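Local coordinates for protein transcarboxylase 5S subunit (Propionibacterium freudenreichii subsp. shermanii, PDB 1RQB) that catalyses the transfer of a carboxyl group from the biotin of the 1.3S subunit to pyruvate, yielding oxaloacetate, and binds one cobalt ion per subunit, at residues Trp62-Trp67 against Lys92-Ser97; Asp82-Leu87 against Val450-Leu455; Lys125-Glu128 against Val133-Val136; His148-Val153 against Gly182-Met187; Ala152-Lys155 against His159-Gly162. One frame throughout, in Å; residues are numbered along the deposited sequence.

Interaction 1: residues Trp62-Trp67 against Lys92-Ser97; sequences WSVECW and KLMPNS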
# COMPACT_ATOMS: atom_id res chain seq x y z
N TRP A 62 -12.57 -18.22 3.98
CA TRP A 62 -12.37 -19.64 3.69
C TRP A 62 -11.70 -20.28 4.91
O TRP A 62 -12.04 -21.38 5.33
CB TRP A 62 -11.49 -19.83 2.45
CG TRP A 62 -11.30 -21.29 2.11
CD1 TRP A 62 -12.23 -22.12 1.55
CD2 TRP A 62 -10.18 -22.10 2.45
NE1 TRP A 62 -11.75 -23.42 1.53
CE2 TRP A 62 -10.49 -23.43 2.07
CE3 TRP A 62 -8.94 -21.84 3.04
CZ2 TRP A 62 -9.60 -24.50 2.27
CZ3 TRP A 62 -8.04 -22.90 3.24
CH2 TRP A 62 -8.38 -24.21 2.85
N SER A 63 -10.72 -19.56 5.46
CA SER A 63 -10.02 -20.01 6.68
C SER A 63 -9.49 -18.78 7.42
O SER A 63 -9.43 -17.69 6.86
CB SER A 63 -8.84 -20.95 6.35
OG SER A 63 -7.76 -20.26 5.75
N VAL A 64 -9.15 -18.99 8.68
CA VAL A 64 -8.62 -17.95 9.56
C VAL A 64 -7.26 -18.42 10.09
O VAL A 64 -7.19 -19.37 10.87
CB VAL A 64 -9.58 -17.71 10.75
CG1 VAL A 64 -9.01 -16.65 11.69
CG2 VAL A 64 -10.96 -17.27 10.21
N GLU A 65 -6.18 -17.79 9.66
CA GLU A 65 -4.86 -18.23 10.15
C GLU A 65 -4.72 -17.69 11.58
O GLU A 65 -4.83 -16.48 11.79
CB GLU A 65 -3.74 -17.71 9.24
CG GLU A 65 -2.40 -18.38 9.52
CD GLU A 65 -1.23 -17.66 8.88
OE1 GLU A 65 -0.51 -18.29 8.08
OE2 GLU A 65 -1.03 -16.47 9.19
N CYS A 66 -4.50 -18.56 12.55
CA CYS A 66 -4.45 -18.05 13.93
C CYS A 66 -3.44 -18.80 14.80
O CYS A 66 -3.43 -18.62 16.02
CB CYS A 66 -5.83 -18.19 14.56
SG CYS A 66 -6.41 -19.90 14.57
N TRP A 67 -2.57 -19.61 14.21
CA TRP A 67 -1.63 -20.36 15.06
C TRP A 67 -0.39 -20.75 14.25
O TRP A 67 -0.37 -20.66 13.03
CB TRP A 67 -2.33 -21.61 15.62
CG TRP A 67 -1.89 -21.99 17.02
CD1 TRP A 67 -1.96 -21.22 18.14
CD2 TRP A 67 -1.34 -23.26 17.44
NE1 TRP A 67 -1.50 -21.92 19.24
CE2 TRP A 67 -1.12 -23.17 18.84
CE3 TRP A 67 -1.02 -24.45 16.77
CZ2 TRP A 67 -0.59 -24.24 19.58
CZ3 TRP A 67 -0.49 -25.51 17.51
CH2 TRP A 67 -0.29 -25.40 18.91
N LYS A 92 -13.07 -22.16 20.37
CA LYS A 92 -14.34 -21.92 21.07
C LYS A 92 -15.02 -20.64 20.58
O LYS A 92 -16.24 -20.61 20.41
CB LYS A 92 -14.07 -21.83 22.57
CG LYS A 92 -15.27 -21.43 23.41
CD LYS A 92 -14.92 -21.41 24.90
CE LYS A 92 -13.73 -20.49 25.20
NZ LYS A 92 -13.88 -19.11 24.66
N LEU A 93 -14.25 -19.58 20.34
CA LEU A 93 -14.85 -18.30 19.93
C LEU A 93 -15.16 -18.25 18.43
O LEU A 93 -15.89 -17.37 17.99
CB LEU A 93 -13.92 -17.14 20.31
CG LEU A 93 -13.70 -16.99 21.82
CD1 LEU A 93 -12.71 -15.86 22.08
CD2 LEU A 93 -15.02 -16.73 22.52
N MSE A 94 -14.60 -19.15 17.64
CA MSE A 94 -14.88 -19.16 16.20
C MSE A 94 -15.24 -20.59 15.78
O MSE A 94 -14.55 -21.22 14.97
CB MSE A 94 -13.65 -18.67 15.43
CG MSE A 94 -13.20 -17.29 15.88
SE MSE A 94 -11.74 -16.56 14.81
CE MSE A 94 -10.28 -17.68 15.45
N PRO A 95 -16.34 -21.13 16.33
CA PRO A 95 -16.79 -22.50 16.03
C PRO A 95 -17.17 -22.84 14.59
O PRO A 95 -17.19 -24.02 14.22
CB PRO A 95 -17.96 -22.68 16.99
CG PRO A 95 -18.58 -21.31 16.98
CD PRO A 95 -17.37 -20.40 17.10
N ASN A 96 -17.47 -21.85 13.77
CA ASN A 96 -17.90 -22.15 12.39
C ASN A 96 -16.77 -21.92 11.38
O ASN A 96 -17.00 -22.05 10.18
CB ASN A 96 -19.07 -21.24 12.02
CG ASN A 96 -20.17 -21.28 13.05
OD1 ASN A 96 -20.74 -22.34 13.31
ND2 ASN A 96 -20.48 -20.13 13.64
N SER A 97 -15.56 -21.62 11.84
CA SER A 97 -14.49 -21.30 10.89
C SER A 97 -13.45 -22.42 10.78
O SER A 97 -13.26 -23.22 11.69
CB SER A 97 -13.75 -20.04 11.35
OG SER A 97 -14.65 -18.98 11.62
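Val64 and the selenomethionine Met94 meet tip to tip, and this apolar contact is one of two that tie strand 63-68 to the chain leaving helix 83-93. Val64 CG1 lies 4.1 Å from Met94 CE and also 4.1 Å from Met94 SE, so a single methyl rests against the last two atoms of the longer side chain. The bend at the end of Met94 (chi3 -73°) turns CE out of the line of the chain and lets both atoms face that methyl. The second apolar touch uses the other branch: Val64 CG2 is 4.1 Å from Ser97 CB. Chi1 of 179° sets CG1 opposite the backbone N, while CG2 stays beside that N, and the two branches part toward two different partners.

In the TIM barrel the strand carrying Val64 is part of the parallel sheet, and helix 83-93 leads through this turn into the neighbouring strand 99-103. Leu32 and Ile56 pack on Val64, bringing in helices 31-39 and 53-58.

Polar contacts brace the type I beta turn from Met94 to Ser97: Arg91 NH2 bonds to Met94 O and Ser97 O, Ser97 N makes a weak bond to Met94 O at 3.3 Å, and Ser97 OG is bonded to Asp57 OD1. On the strand, Glu65 OE2 forms a salt bridge with Arg33 NE and accepts from Asp34 N, both residues of the substrate site, Asp34 also being a cobalt ligand.

Interaction 2: residues Asp82-Leu87 against Val450-Leu455; sequences DPWERL and VLTYAL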
# COMPACT_ATOMS: atom_id res chain seq x y z
N ASP A 82 0.12 -19.60 27.39
CA ASP A 82 0.24 -20.98 26.90
C ASP A 82 -0.37 -21.01 25.49
O ASP A 82 -1.56 -20.75 25.32
CB ASP A 82 -0.53 -21.95 27.81
CG ASP A 82 -0.21 -23.41 27.51
OD1 ASP A 82 0.04 -23.73 26.33
OD2 ASP A 82 -0.23 -24.23 28.45
N PRO A 83 0.44 -21.32 24.47
CA PRO A 83 -0.06 -21.36 23.08
C PRO A 83 -1.25 -22.31 22.90
O PRO A 83 -2.12 -22.07 22.07
CB PRO A 83 1.15 -21.84 22.28
CG PRO A 83 2.33 -21.58 23.16
CD PRO A 83 1.82 -21.83 24.55
N TRP A 84 -1.27 -23.39 23.66
CA TRP A 84 -2.37 -24.36 23.54
C TRP A 84 -3.67 -23.76 24.08
O TRP A 84 -4.76 -24.07 23.60
CB TRP A 84 -2.00 -25.67 24.26
CG TRP A 84 -0.78 -26.35 23.66
CD1 TRP A 84 0.52 -26.23 24.08
CD2 TRP A 84 -0.74 -27.19 22.50
NE1 TRP A 84 1.35 -26.95 23.27
CE2 TRP A 84 0.61 -27.55 22.29
CE3 TRP A 84 -1.72 -27.68 21.61
CZ2 TRP A 84 1.01 -28.38 21.23
CZ3 TRP A 84 -1.32 -28.51 20.56
CH2 TRP A 84 0.04 -28.85 20.38
N GLU A 85 -3.58 -22.89 25.07
CA GLU A 85 -4.79 -22.26 25.61
C GLU A 85 -5.32 -21.26 24.57
O GLU A 85 -6.53 -21.08 24.43
CB GLU A 85 -4.49 -21.53 26.92
CG GLU A 85 -5.68 -20.83 27.55
CD GLU A 85 -6.74 -21.80 28.07
OE1 GLU A 85 -7.74 -21.32 28.66
OE2 GLU A 85 -6.57 -23.03 27.91
N ARG A 86 -4.41 -20.61 23.85
CA ARG A 86 -4.83 -19.65 22.82
C ARG A 86 -5.58 -20.40 21.72
O ARG A 86 -6.63 -19.95 21.25
CB ARG A 86 -3.61 -18.92 22.22
CG ARG A 86 -3.97 -18.02 21.03
CD ARG A 86 -2.75 -17.31 20.40
NE ARG A 86 -2.18 -16.29 21.27
CZ ARG A 86 -1.31 -15.37 20.88
NH1 ARG A 86 -0.89 -15.34 19.62
NH2 ARG A 86 -0.88 -14.44 21.73
N LEU A 87 -5.05 -21.54 21.31
CA LEU A 87 -5.70 -22.35 20.26
C LEU A 87 -7.08 -22.80 20.75
O LEU A 87 -8.06 -22.72 20.01
CB LEU A 87 -4.84 -23.58 19.92
CG LEU A 87 -5.48 -24.62 18.98
CD1 LEU A 87 -5.95 -23.96 17.68
CD2 LEU A 87 -4.46 -25.71 18.68
N VAL A 450 4.96 -31.27 27.25
CA VAL A 450 6.19 -31.96 26.82
C VAL A 450 6.61 -31.38 25.47
O VAL A 450 7.80 -31.17 25.20
CB VAL A 450 5.98 -33.49 26.70
CG1 VAL A 450 7.25 -34.17 26.17
CG2 VAL A 450 5.61 -34.08 28.07
N LEU A 451 5.63 -31.09 24.62
CA LEU A 451 5.93 -30.50 23.30
C LEU A 451 6.55 -29.12 23.50
O LEU A 451 7.52 -28.76 22.84
CB LEU A 451 4.65 -30.40 22.47
CG LEU A 451 4.15 -31.75 21.97
CD1 LEU A 451 2.72 -31.65 21.49
CD2 LEU A 451 5.07 -32.24 20.85
N THR A 452 6.02 -28.35 24.44
CA THR A 452 6.58 -27.01 24.68
C THR A 452 8.06 -27.15 25.07
O THR A 452 8.91 -26.39 24.61
CB THR A 452 5.81 -26.25 25.78
OG1 THR A 452 4.49 -25.97 25.31
CG2 THR A 452 6.50 -24.92 26.11
N TYR A 453 8.36 -28.14 25.90
CA TYR A 453 9.74 -28.36 26.34
C TYR A 453 10.60 -28.84 25.18
O TYR A 453 11.75 -28.41 25.02
CB TYR A 453 9.79 -29.40 27.47
CG TYR A 453 11.19 -29.73 27.88
CD1 TYR A 453 11.96 -28.82 28.60
CD2 TYR A 453 11.78 -30.95 27.50
CE1 TYR A 453 13.30 -29.10 28.92
CE2 TYR A 453 13.11 -31.24 27.83
CZ TYR A 453 13.86 -30.31 28.53
OH TYR A 453 15.17 -30.58 28.84
N ALA A 454 10.07 -29.72 24.35
CA ALA A 454 10.85 -30.24 23.21
C ALA A 454 11.13 -29.14 22.19
O ALA A 454 12.21 -29.10 21.59
CB ALA A 454 10.08 -31.39 22.53
N LEU A 455 10.17 -28.24 22.01
CA LEU A 455 10.30 -27.16 21.01
C LEU A 455 11.17 -26.00 21.52
O LEU A 455 11.92 -25.41 20.75
CB LEU A 455 8.92 -26.64 20.63
CG LEU A 455 8.01 -27.63 19.90
CD1 LEU A 455 6.60 -27.06 19.77
CD2 LEU A 455 8.59 -27.91 18.53
O HOH W 1 2.72 -25.56 27.15
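Trp84, in the first turn of helix 83-93, faces Leu451 and Thr452 on helix 447-455, with the two backbones well apart: Trp84 CA is 9.4 Å from Thr452 CA. The indole bridges that gap. Its six-membered ring meets Leu451, whose CD1 lies 3.7 Å from Trp84 CZ2, and the two side chains cross at about a right angle. At the pyrrole end Thr452 OG1 lies in the ring plane at the edge, 3.9 Å from Trp84 NE1, too far to count as a bond. Both polar atoms engage the same outside group, Tyr72 OH, and Thr452 OG1 is also bonded to Glu448 O of its own helix.

Asp82 caps the helix: Trp84 N donates to Asp82 OD1 over 3.0 Å at an angle of 148°, reaching the anti side of the carboxylate 34° out of its plane. A water sits 2.6 Å from Thr452 OG1 and makes a weak bond to Asp82 OD1. Asp82 OD2 forms a salt bridge with Arg467.

An alanine in place of Trp84 would probably open a gap beside Leu451 CD1 and leave Tyr72 OH without its indole N-H partner. The joint between the barrel's carboxyltransferase region and the conserved carboxylase region is thus apolar at one end of the indole, while at the other Tyr72 OH is shared by the indole N-H and Thr452 OG1, and a water adds a weak link to Asp82.

Interaction 3: residues Lys125-Glu128 against Val133-Val136; sequences KSAE and VFRV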
# COMPACT_ATOMS: atom_id res chain seq x y z
N LYS A 125 -2.02 -33.58 18.56
CA LYS A 125 -2.55 -32.66 19.59
C LYS A 125 -3.09 -31.37 18.96
O LYS A 125 -4.07 -30.81 19.45
CB LYS A 125 -1.47 -32.34 20.64
CG LYS A 125 -1.24 -33.48 21.62
CD LYS A 125 -2.53 -33.71 22.41
CE LYS A 125 -2.43 -34.88 23.37
NZ LYS A 125 -3.73 -35.13 24.04
N SER A 126 -2.44 -30.88 17.91
CA SER A 126 -2.94 -29.68 17.22
C SER A 126 -4.35 -29.96 16.70
O SER A 126 -5.27 -29.16 16.89
CB SER A 126 -2.03 -29.33 16.05
OG SER A 126 -0.78 -28.84 16.51
N ALA A 127 -4.52 -31.10 16.03
CA ALA A 127 -5.83 -31.48 15.48
C ALA A 127 -6.85 -31.68 16.60
O ALA A 127 -7.99 -31.24 16.52
CB ALA A 127 -5.70 -32.76 14.66
N GLU A 128 -6.42 -32.35 17.66
CA GLU A 128 -7.30 -32.63 18.80
C GLU A 128 -7.80 -31.33 19.44
O GLU A 128 -8.94 -31.25 19.89
CB GLU A 128 -6.55 -33.44 19.85
CG GLU A 128 -7.40 -33.89 21.02
CD GLU A 128 -6.57 -34.62 22.07
OE1 GLU A 128 -5.69 -35.42 21.68
OE2 GLU A 128 -6.80 -34.38 23.27
N VAL A 133 -6.83 -26.64 9.12
CA VAL A 133 -5.95 -26.59 7.94
C VAL A 133 -4.50 -26.44 8.40
O VAL A 133 -4.17 -25.55 9.19
CB VAL A 133 -6.31 -25.39 7.02
CG1 VAL A 133 -5.38 -25.35 5.81
CG2 VAL A 133 -7.77 -25.51 6.55
N PHE A 134 -3.64 -27.31 7.89
CA PHE A 134 -2.21 -27.25 8.24
C PHE A 134 -1.39 -26.86 7.01
O PHE A 134 -1.27 -27.63 6.06
CB PHE A 134 -1.71 -28.61 8.73
CG PHE A 134 -2.29 -29.05 10.05
CD1 PHE A 134 -3.58 -29.56 10.13
CD2 PHE A 134 -1.51 -29.00 11.21
CE1 PHE A 134 -4.10 -30.03 11.36
CE2 PHE A 134 -2.01 -29.46 12.43
CZ PHE A 134 -3.31 -29.98 12.50
N ARG A 135 -0.83 -25.66 7.01
CA ARG A 135 0.03 -25.27 5.89
C ARG A 135 1.44 -25.73 6.24
O ARG A 135 2.11 -25.14 7.09
CB ARG A 135 -0.03 -23.75 5.66
CG ARG A 135 0.95 -23.26 4.57
CD ARG A 135 0.74 -21.78 4.27
NE ARG A 135 -0.54 -21.54 3.61
CZ ARG A 135 -1.05 -20.34 3.38
NH1 ARG A 135 -0.39 -19.25 3.75
NH2 ARG A 135 -2.20 -20.23 2.73
N VAL A 136 1.88 -26.81 5.61
CA VAL A 136 3.20 -27.39 5.91
C VAL A 136 4.23 -26.86 4.91
O VAL A 136 4.02 -26.96 3.70
CB VAL A 136 3.16 -28.93 5.81
CG1 VAL A 136 4.48 -29.52 6.28
CG2 VAL A 136 2.01 -29.47 6.68
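Phe134 reaches from strand 133-136 to Ser126 and Ala127 on helix 116-128, closing part of the beta-alpha-beta unit formed by strand 99-103, this helix and strand 133-136 in the TIM barrel. From CB the side chain heads toward the helix, and chi1 of -68° places CG opposite the carbonyl carbon, beside the backbone N. The ring then passes between elements: Phe134 CG is 3.6 Å from Val153 CG2 of the next barrel helix, 144-155. Met101 of strand 99-103 and Lys158 also touch this side chain.

Farther out, the edge does the work. Phe134 CE2 lies 3.6 Å from Ser126 CB, and Phe134 CZ is 3.8 Å from that same carbon, which therefore lies along the CE2-CZ edge, near the ring plane. Phe134 CZ also has Ala127 N at 3.9 Å, in the plane and at the edge, with Ala127 CB more distant at 4.3 Å. The phenyl thus presents its rim, not a face, to the last turn of the helix.

Ser126 contributes carbon alone to this contact, since its OG is bonded back to Phe122 O one turn earlier.

Interaction 4: residues His148-Val153 against Gly182-Met187; sequences HAMAAV and GQLLDM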
# COMPACT_ATOMS: atom_id res chain seq x y z
N HIS A 148 6.44 -36.32 6.27
CA HIS A 148 5.88 -36.97 7.46
C HIS A 148 4.79 -36.13 8.14
O HIS A 148 3.79 -36.67 8.60
CB HIS A 148 6.95 -37.31 8.48
CG HIS A 148 6.49 -38.29 9.51
ND1 HIS A 148 6.19 -39.60 9.20
CD2 HIS A 148 6.20 -38.14 10.83
CE1 HIS A 148 5.73 -40.21 10.28
NE2 HIS A 148 5.73 -39.35 11.28
N ALA A 149 4.99 -34.82 8.22
CA ALA A 149 3.99 -33.95 8.87
C ALA A 149 2.67 -34.04 8.11
O ALA A 149 1.59 -34.13 8.71
CB ALA A 149 4.49 -32.49 8.87
N MSE A 150 2.75 -34.07 6.79
CA MSE A 150 1.52 -34.12 6.00
C MSE A 150 0.80 -35.46 6.13
O MSE A 150 -0.42 -35.51 6.07
CB MSE A 150 1.83 -33.80 4.56
CG MSE A 150 2.26 -32.38 4.48
SE MSE A 150 1.74 -31.72 2.84
CE MSE A 150 3.35 -32.17 2.05
N ALA A 151 1.56 -36.54 6.29
CA ALA A 151 0.91 -37.85 6.48
C ALA A 151 0.19 -37.84 7.82
O ALA A 151 -0.90 -38.41 7.97
CB ALA A 151 1.96 -38.96 6.46
N ALA A 152 0.80 -37.19 8.80
CA ALA A 152 0.20 -37.09 10.14
C ALA A 152 -1.07 -36.25 10.07
O ALA A 152 -2.05 -36.51 10.77
CB ALA A 152 1.20 -36.47 11.12
N VAL A 153 -1.08 -35.23 9.21
CA VAL A 153 -2.28 -34.39 9.08
C VAL A 153 -3.41 -35.21 8.46
O VAL A 153 -4.56 -35.12 8.89
CB VAL A 153 -1.98 -33.13 8.23
CG1 VAL A 153 -3.27 -32.39 7.90
CG2 VAL A 153 -1.04 -32.22 9.00
N GLY A 182 3.61 -31.15 -8.16
CA GLY A 182 3.31 -32.56 -8.40
C GLY A 182 3.79 -33.46 -7.28
O GLY A 182 3.10 -34.40 -6.89
N GLN A 183 4.97 -33.17 -6.75
CA GLN A 183 5.52 -33.96 -5.65
C GLN A 183 4.66 -33.78 -4.40
O GLN A 183 4.45 -34.72 -3.63
CB GLN A 183 6.96 -33.55 -5.35
CG GLN A 183 7.91 -33.82 -6.50
CD GLN A 183 9.28 -33.23 -6.28
OE1 GLN A 183 9.44 -32.01 -6.20
NE2 GLN A 183 10.29 -34.08 -6.19
N LEU A 184 4.13 -32.58 -4.20
CA LEU A 184 3.29 -32.33 -3.02
C LEU A 184 1.96 -33.07 -3.16
O LEU A 184 1.46 -33.67 -2.21
CB LEU A 184 3.05 -30.83 -2.84
CG LEU A 184 4.33 -30.06 -2.49
CD1 LEU A 184 4.05 -28.56 -2.50
CD2 LEU A 184 4.82 -30.51 -1.12
N LEU A 185 1.37 -33.03 -4.35
CA LEU A 185 0.10 -33.73 -4.57
C LEU A 185 0.31 -35.23 -4.40
O LEU A 185 -0.58 -35.94 -3.92
CB LEU A 185 -0.43 -33.47 -5.98
CG LEU A 185 -0.90 -32.05 -6.29
CD1 LEU A 185 -1.07 -31.91 -7.80
CD2 LEU A 185 -2.21 -31.75 -5.55
N ASP A 186 1.49 -35.72 -4.77
CA ASP A 186 1.80 -37.15 -4.67
C ASP A 186 1.90 -37.59 -3.21
O ASP A 186 1.67 -38.75 -2.89
CB ASP A 186 3.10 -37.49 -5.40
CG ASP A 186 2.94 -37.50 -6.91
OD1 ASP A 186 1.78 -37.54 -7.39
OD2 ASP A 186 3.97 -37.47 -7.62
N MSE A 187 2.26 -36.67 -2.31
CA MSE A 187 2.36 -37.06 -0.90
C MSE A 187 1.08 -36.70 -0.14
O MSE A 187 1.10 -36.46 1.06
CB MSE A 187 3.60 -36.47 -0.25
CG MSE A 187 3.76 -34.98 -0.32
SE MSE A 187 5.50 -34.54 0.42
CE MSE A 187 6.63 -35.48 -0.84
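Met150, Leu184 and Met187 bring no ring or other flat group to this contact, so there are no faces or edges to assign; the one aromatic ring, that of His148, takes no part and bonds through NE2 to Asp120 OD2. What meets instead is a set of apolar side-chain ends. The methyl CE of Met150 is the hub: it lies 3.6 Å from SE of Met187, 3.7 Å from Met187 CG and 3.9 Å from Leu184 CD2.

Met150 and Met187, both selenomethionines, cross obliquely. Met187 sets out with CG in the crowded position between its backbone N and carbonyl carbon (chi1 56°), and this brings CG and SE alongside the Met150 methyl. Met150 bends at chi2 (-149°) and chi3 (-92°), neither close to a staggered value, which carries CE to the partner helix. The backbones come nearest at Met150 and Met187, with CA atoms 7.5 Å apart.

Val136, Ile164 and Pro143 pack on from outside the two helices, and Met146 and Ala147 of helix 144-155 join in. Helices 144-155 and 174-186 follow one another in the chain with strand 159-163 between them, and such side-by-side packing of consecutive helices outside the strands is characteristic of the TIM barrel.

Interaction 5: residues Ala152-Lys155 against His159-Gly162; sequences AVKK and HAQG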
# COMPACT_ATOMS: atom_id res chain seq x y z
N ALA A 152 0.80 -37.19 8.80
CA ALA A 152 0.20 -37.09 10.14
C ALA A 152 -1.07 -36.25 10.07
O ALA A 152 -2.05 -36.51 10.77
CB ALA A 152 1.20 -36.47 11.12
N VAL A 153 -1.08 -35.23 9.21
CA VAL A 153 -2.28 -34.39 9.08
C VAL A 153 -3.41 -35.21 8.46
O VAL A 153 -4.56 -35.12 8.89
CB VAL A 153 -1.98 -33.13 8.23
CG1 VAL A 153 -3.27 -32.39 7.90
CG2 VAL A 153 -1.04 -32.22 9.00
N LYS A 154 -3.09 -36.03 7.46
CA LYS A 154 -4.10 -36.86 6.80
C LYS A 154 -4.62 -37.91 7.80
O LYS A 154 -5.81 -38.23 7.81
CB LYS A 154 -3.51 -37.57 5.57
CG LYS A 154 -3.00 -36.62 4.49
CD LYS A 154 -4.10 -35.65 4.04
CE LYS A 154 -5.30 -36.40 3.47
NZ LYS A 154 -6.45 -35.50 3.14
N LYS A 155 -3.73 -38.43 8.62
CA LYS A 155 -4.11 -39.43 9.63
C LYS A 155 -5.16 -38.82 10.57
O LYS A 155 -6.12 -39.47 10.96
CB LYS A 155 -2.90 -39.85 10.46
CG LYS A 155 -3.24 -40.85 11.58
CD LYS A 155 -2.04 -41.19 12.46
CE LYS A 155 -0.90 -41.80 11.65
NZ LYS A 155 0.19 -42.33 12.53
N HIS A 159 -7.02 -31.06 6.85
CA HIS A 159 -6.65 -30.58 5.51
C HIS A 159 -5.15 -30.30 5.45
O HIS A 159 -4.64 -29.45 6.18
CB HIS A 159 -7.42 -29.29 5.20
CG HIS A 159 -7.19 -28.75 3.82
ND1 HIS A 159 -8.19 -28.68 2.88
CD2 HIS A 159 -6.08 -28.23 3.24
CE1 HIS A 159 -7.71 -28.15 1.77
NE2 HIS A 159 -6.43 -27.87 1.96
N ALA A 160 -4.44 -31.01 4.57
CA ALA A 160 -2.99 -30.82 4.45
C ALA A 160 -2.70 -29.91 3.25
O ALA A 160 -3.00 -30.25 2.10
CB ALA A 160 -2.29 -32.16 4.26
N GLN A 161 -2.11 -28.76 3.52
CA GLN A 161 -1.77 -27.82 2.45
C GLN A 161 -0.26 -27.80 2.27
O GLN A 161 0.47 -27.28 3.11
CB GLN A 161 -2.31 -26.43 2.81
CG GLN A 161 -2.12 -25.40 1.73
CD GLN A 161 -2.96 -24.15 1.97
OE1 GLN A 161 -2.49 -23.17 2.55
NE2 GLN A 161 -4.21 -24.20 1.56
N GLY A 162 0.21 -28.41 1.17
CA GLY A 162 1.64 -28.47 0.89
C GLY A 162 2.07 -27.10 0.39
O GLY A 162 1.37 -26.50 -0.42
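Lys154 NZ and Ala160 N share a carboxylate that lies just outside their segments: Asp190 forms a salt bridge with Lys154 NZ through OD1 and accepts from Ala160 N through OD2. One acidic group therefore links the last turn of helix 144-155 to strand 159-163, where the two segments make no direct polar bond.

Apart from that link the contact is apolar. Ala160 CB points toward the helix and is approached by two side chains, Val153 CG1 at 3.8 Å and Lys154 CD at 3.9 Å. Val153 CG1 also rests 3.7 Å from His159 O, so the same methyl bears on the strand backbone as well as on the alanine. With chi1 at 171°, this branch stands opposite the Val153 backbone N. Lys154 reaches Ala160 by folding: successive bends at chi2 (-56°) and chi3 (-59°) lay its CD over the alanine methyl before NZ continues to Asp190. The backbones are close, with Val153 CA and Ala160 CA 5.9 Å apart, which the small alanine side chain probably allows.

The CB atoms of His159 and Gln161 point away from the helix. Both residues are bonded to Ser191 OG through their NE2 atoms, while Gln161 OE1 accepts from Arg135 NE, whose side chain touches the cobalt ligand His226. Helix 144-155 is the connecting helix of the beta-alpha-beta unit between strands 133-136 and 159-163, and a strand that turns Ala160 outward to a helix and the next residue, Gln161, to the barrel's interior is characteristic of the TIM barrel.

In the fold
Four of the contacts follow the barrel along the chain: interaction 1, then interaction 3, then interactions 4 and 5, which begin on helix 144-155 and share Ala152 and Val153. Interactions 1, 3 and 5 reach one parallel sheet, and strands 133-136 and 159-163 are neighbours in it. Centres of interactions 3 and 5, like those of 4 and 5, are about 7 Å apart, so these three form a continuous layer between strands and helices. Interaction 2 joins distant sequence, its centre about 19 Å from that of interaction 1, yet both use helix 83-93. It also touches interaction 3 through Trp84, centres about 13 Å apart, and is one point where the conserved carboxylase region meets the barrel.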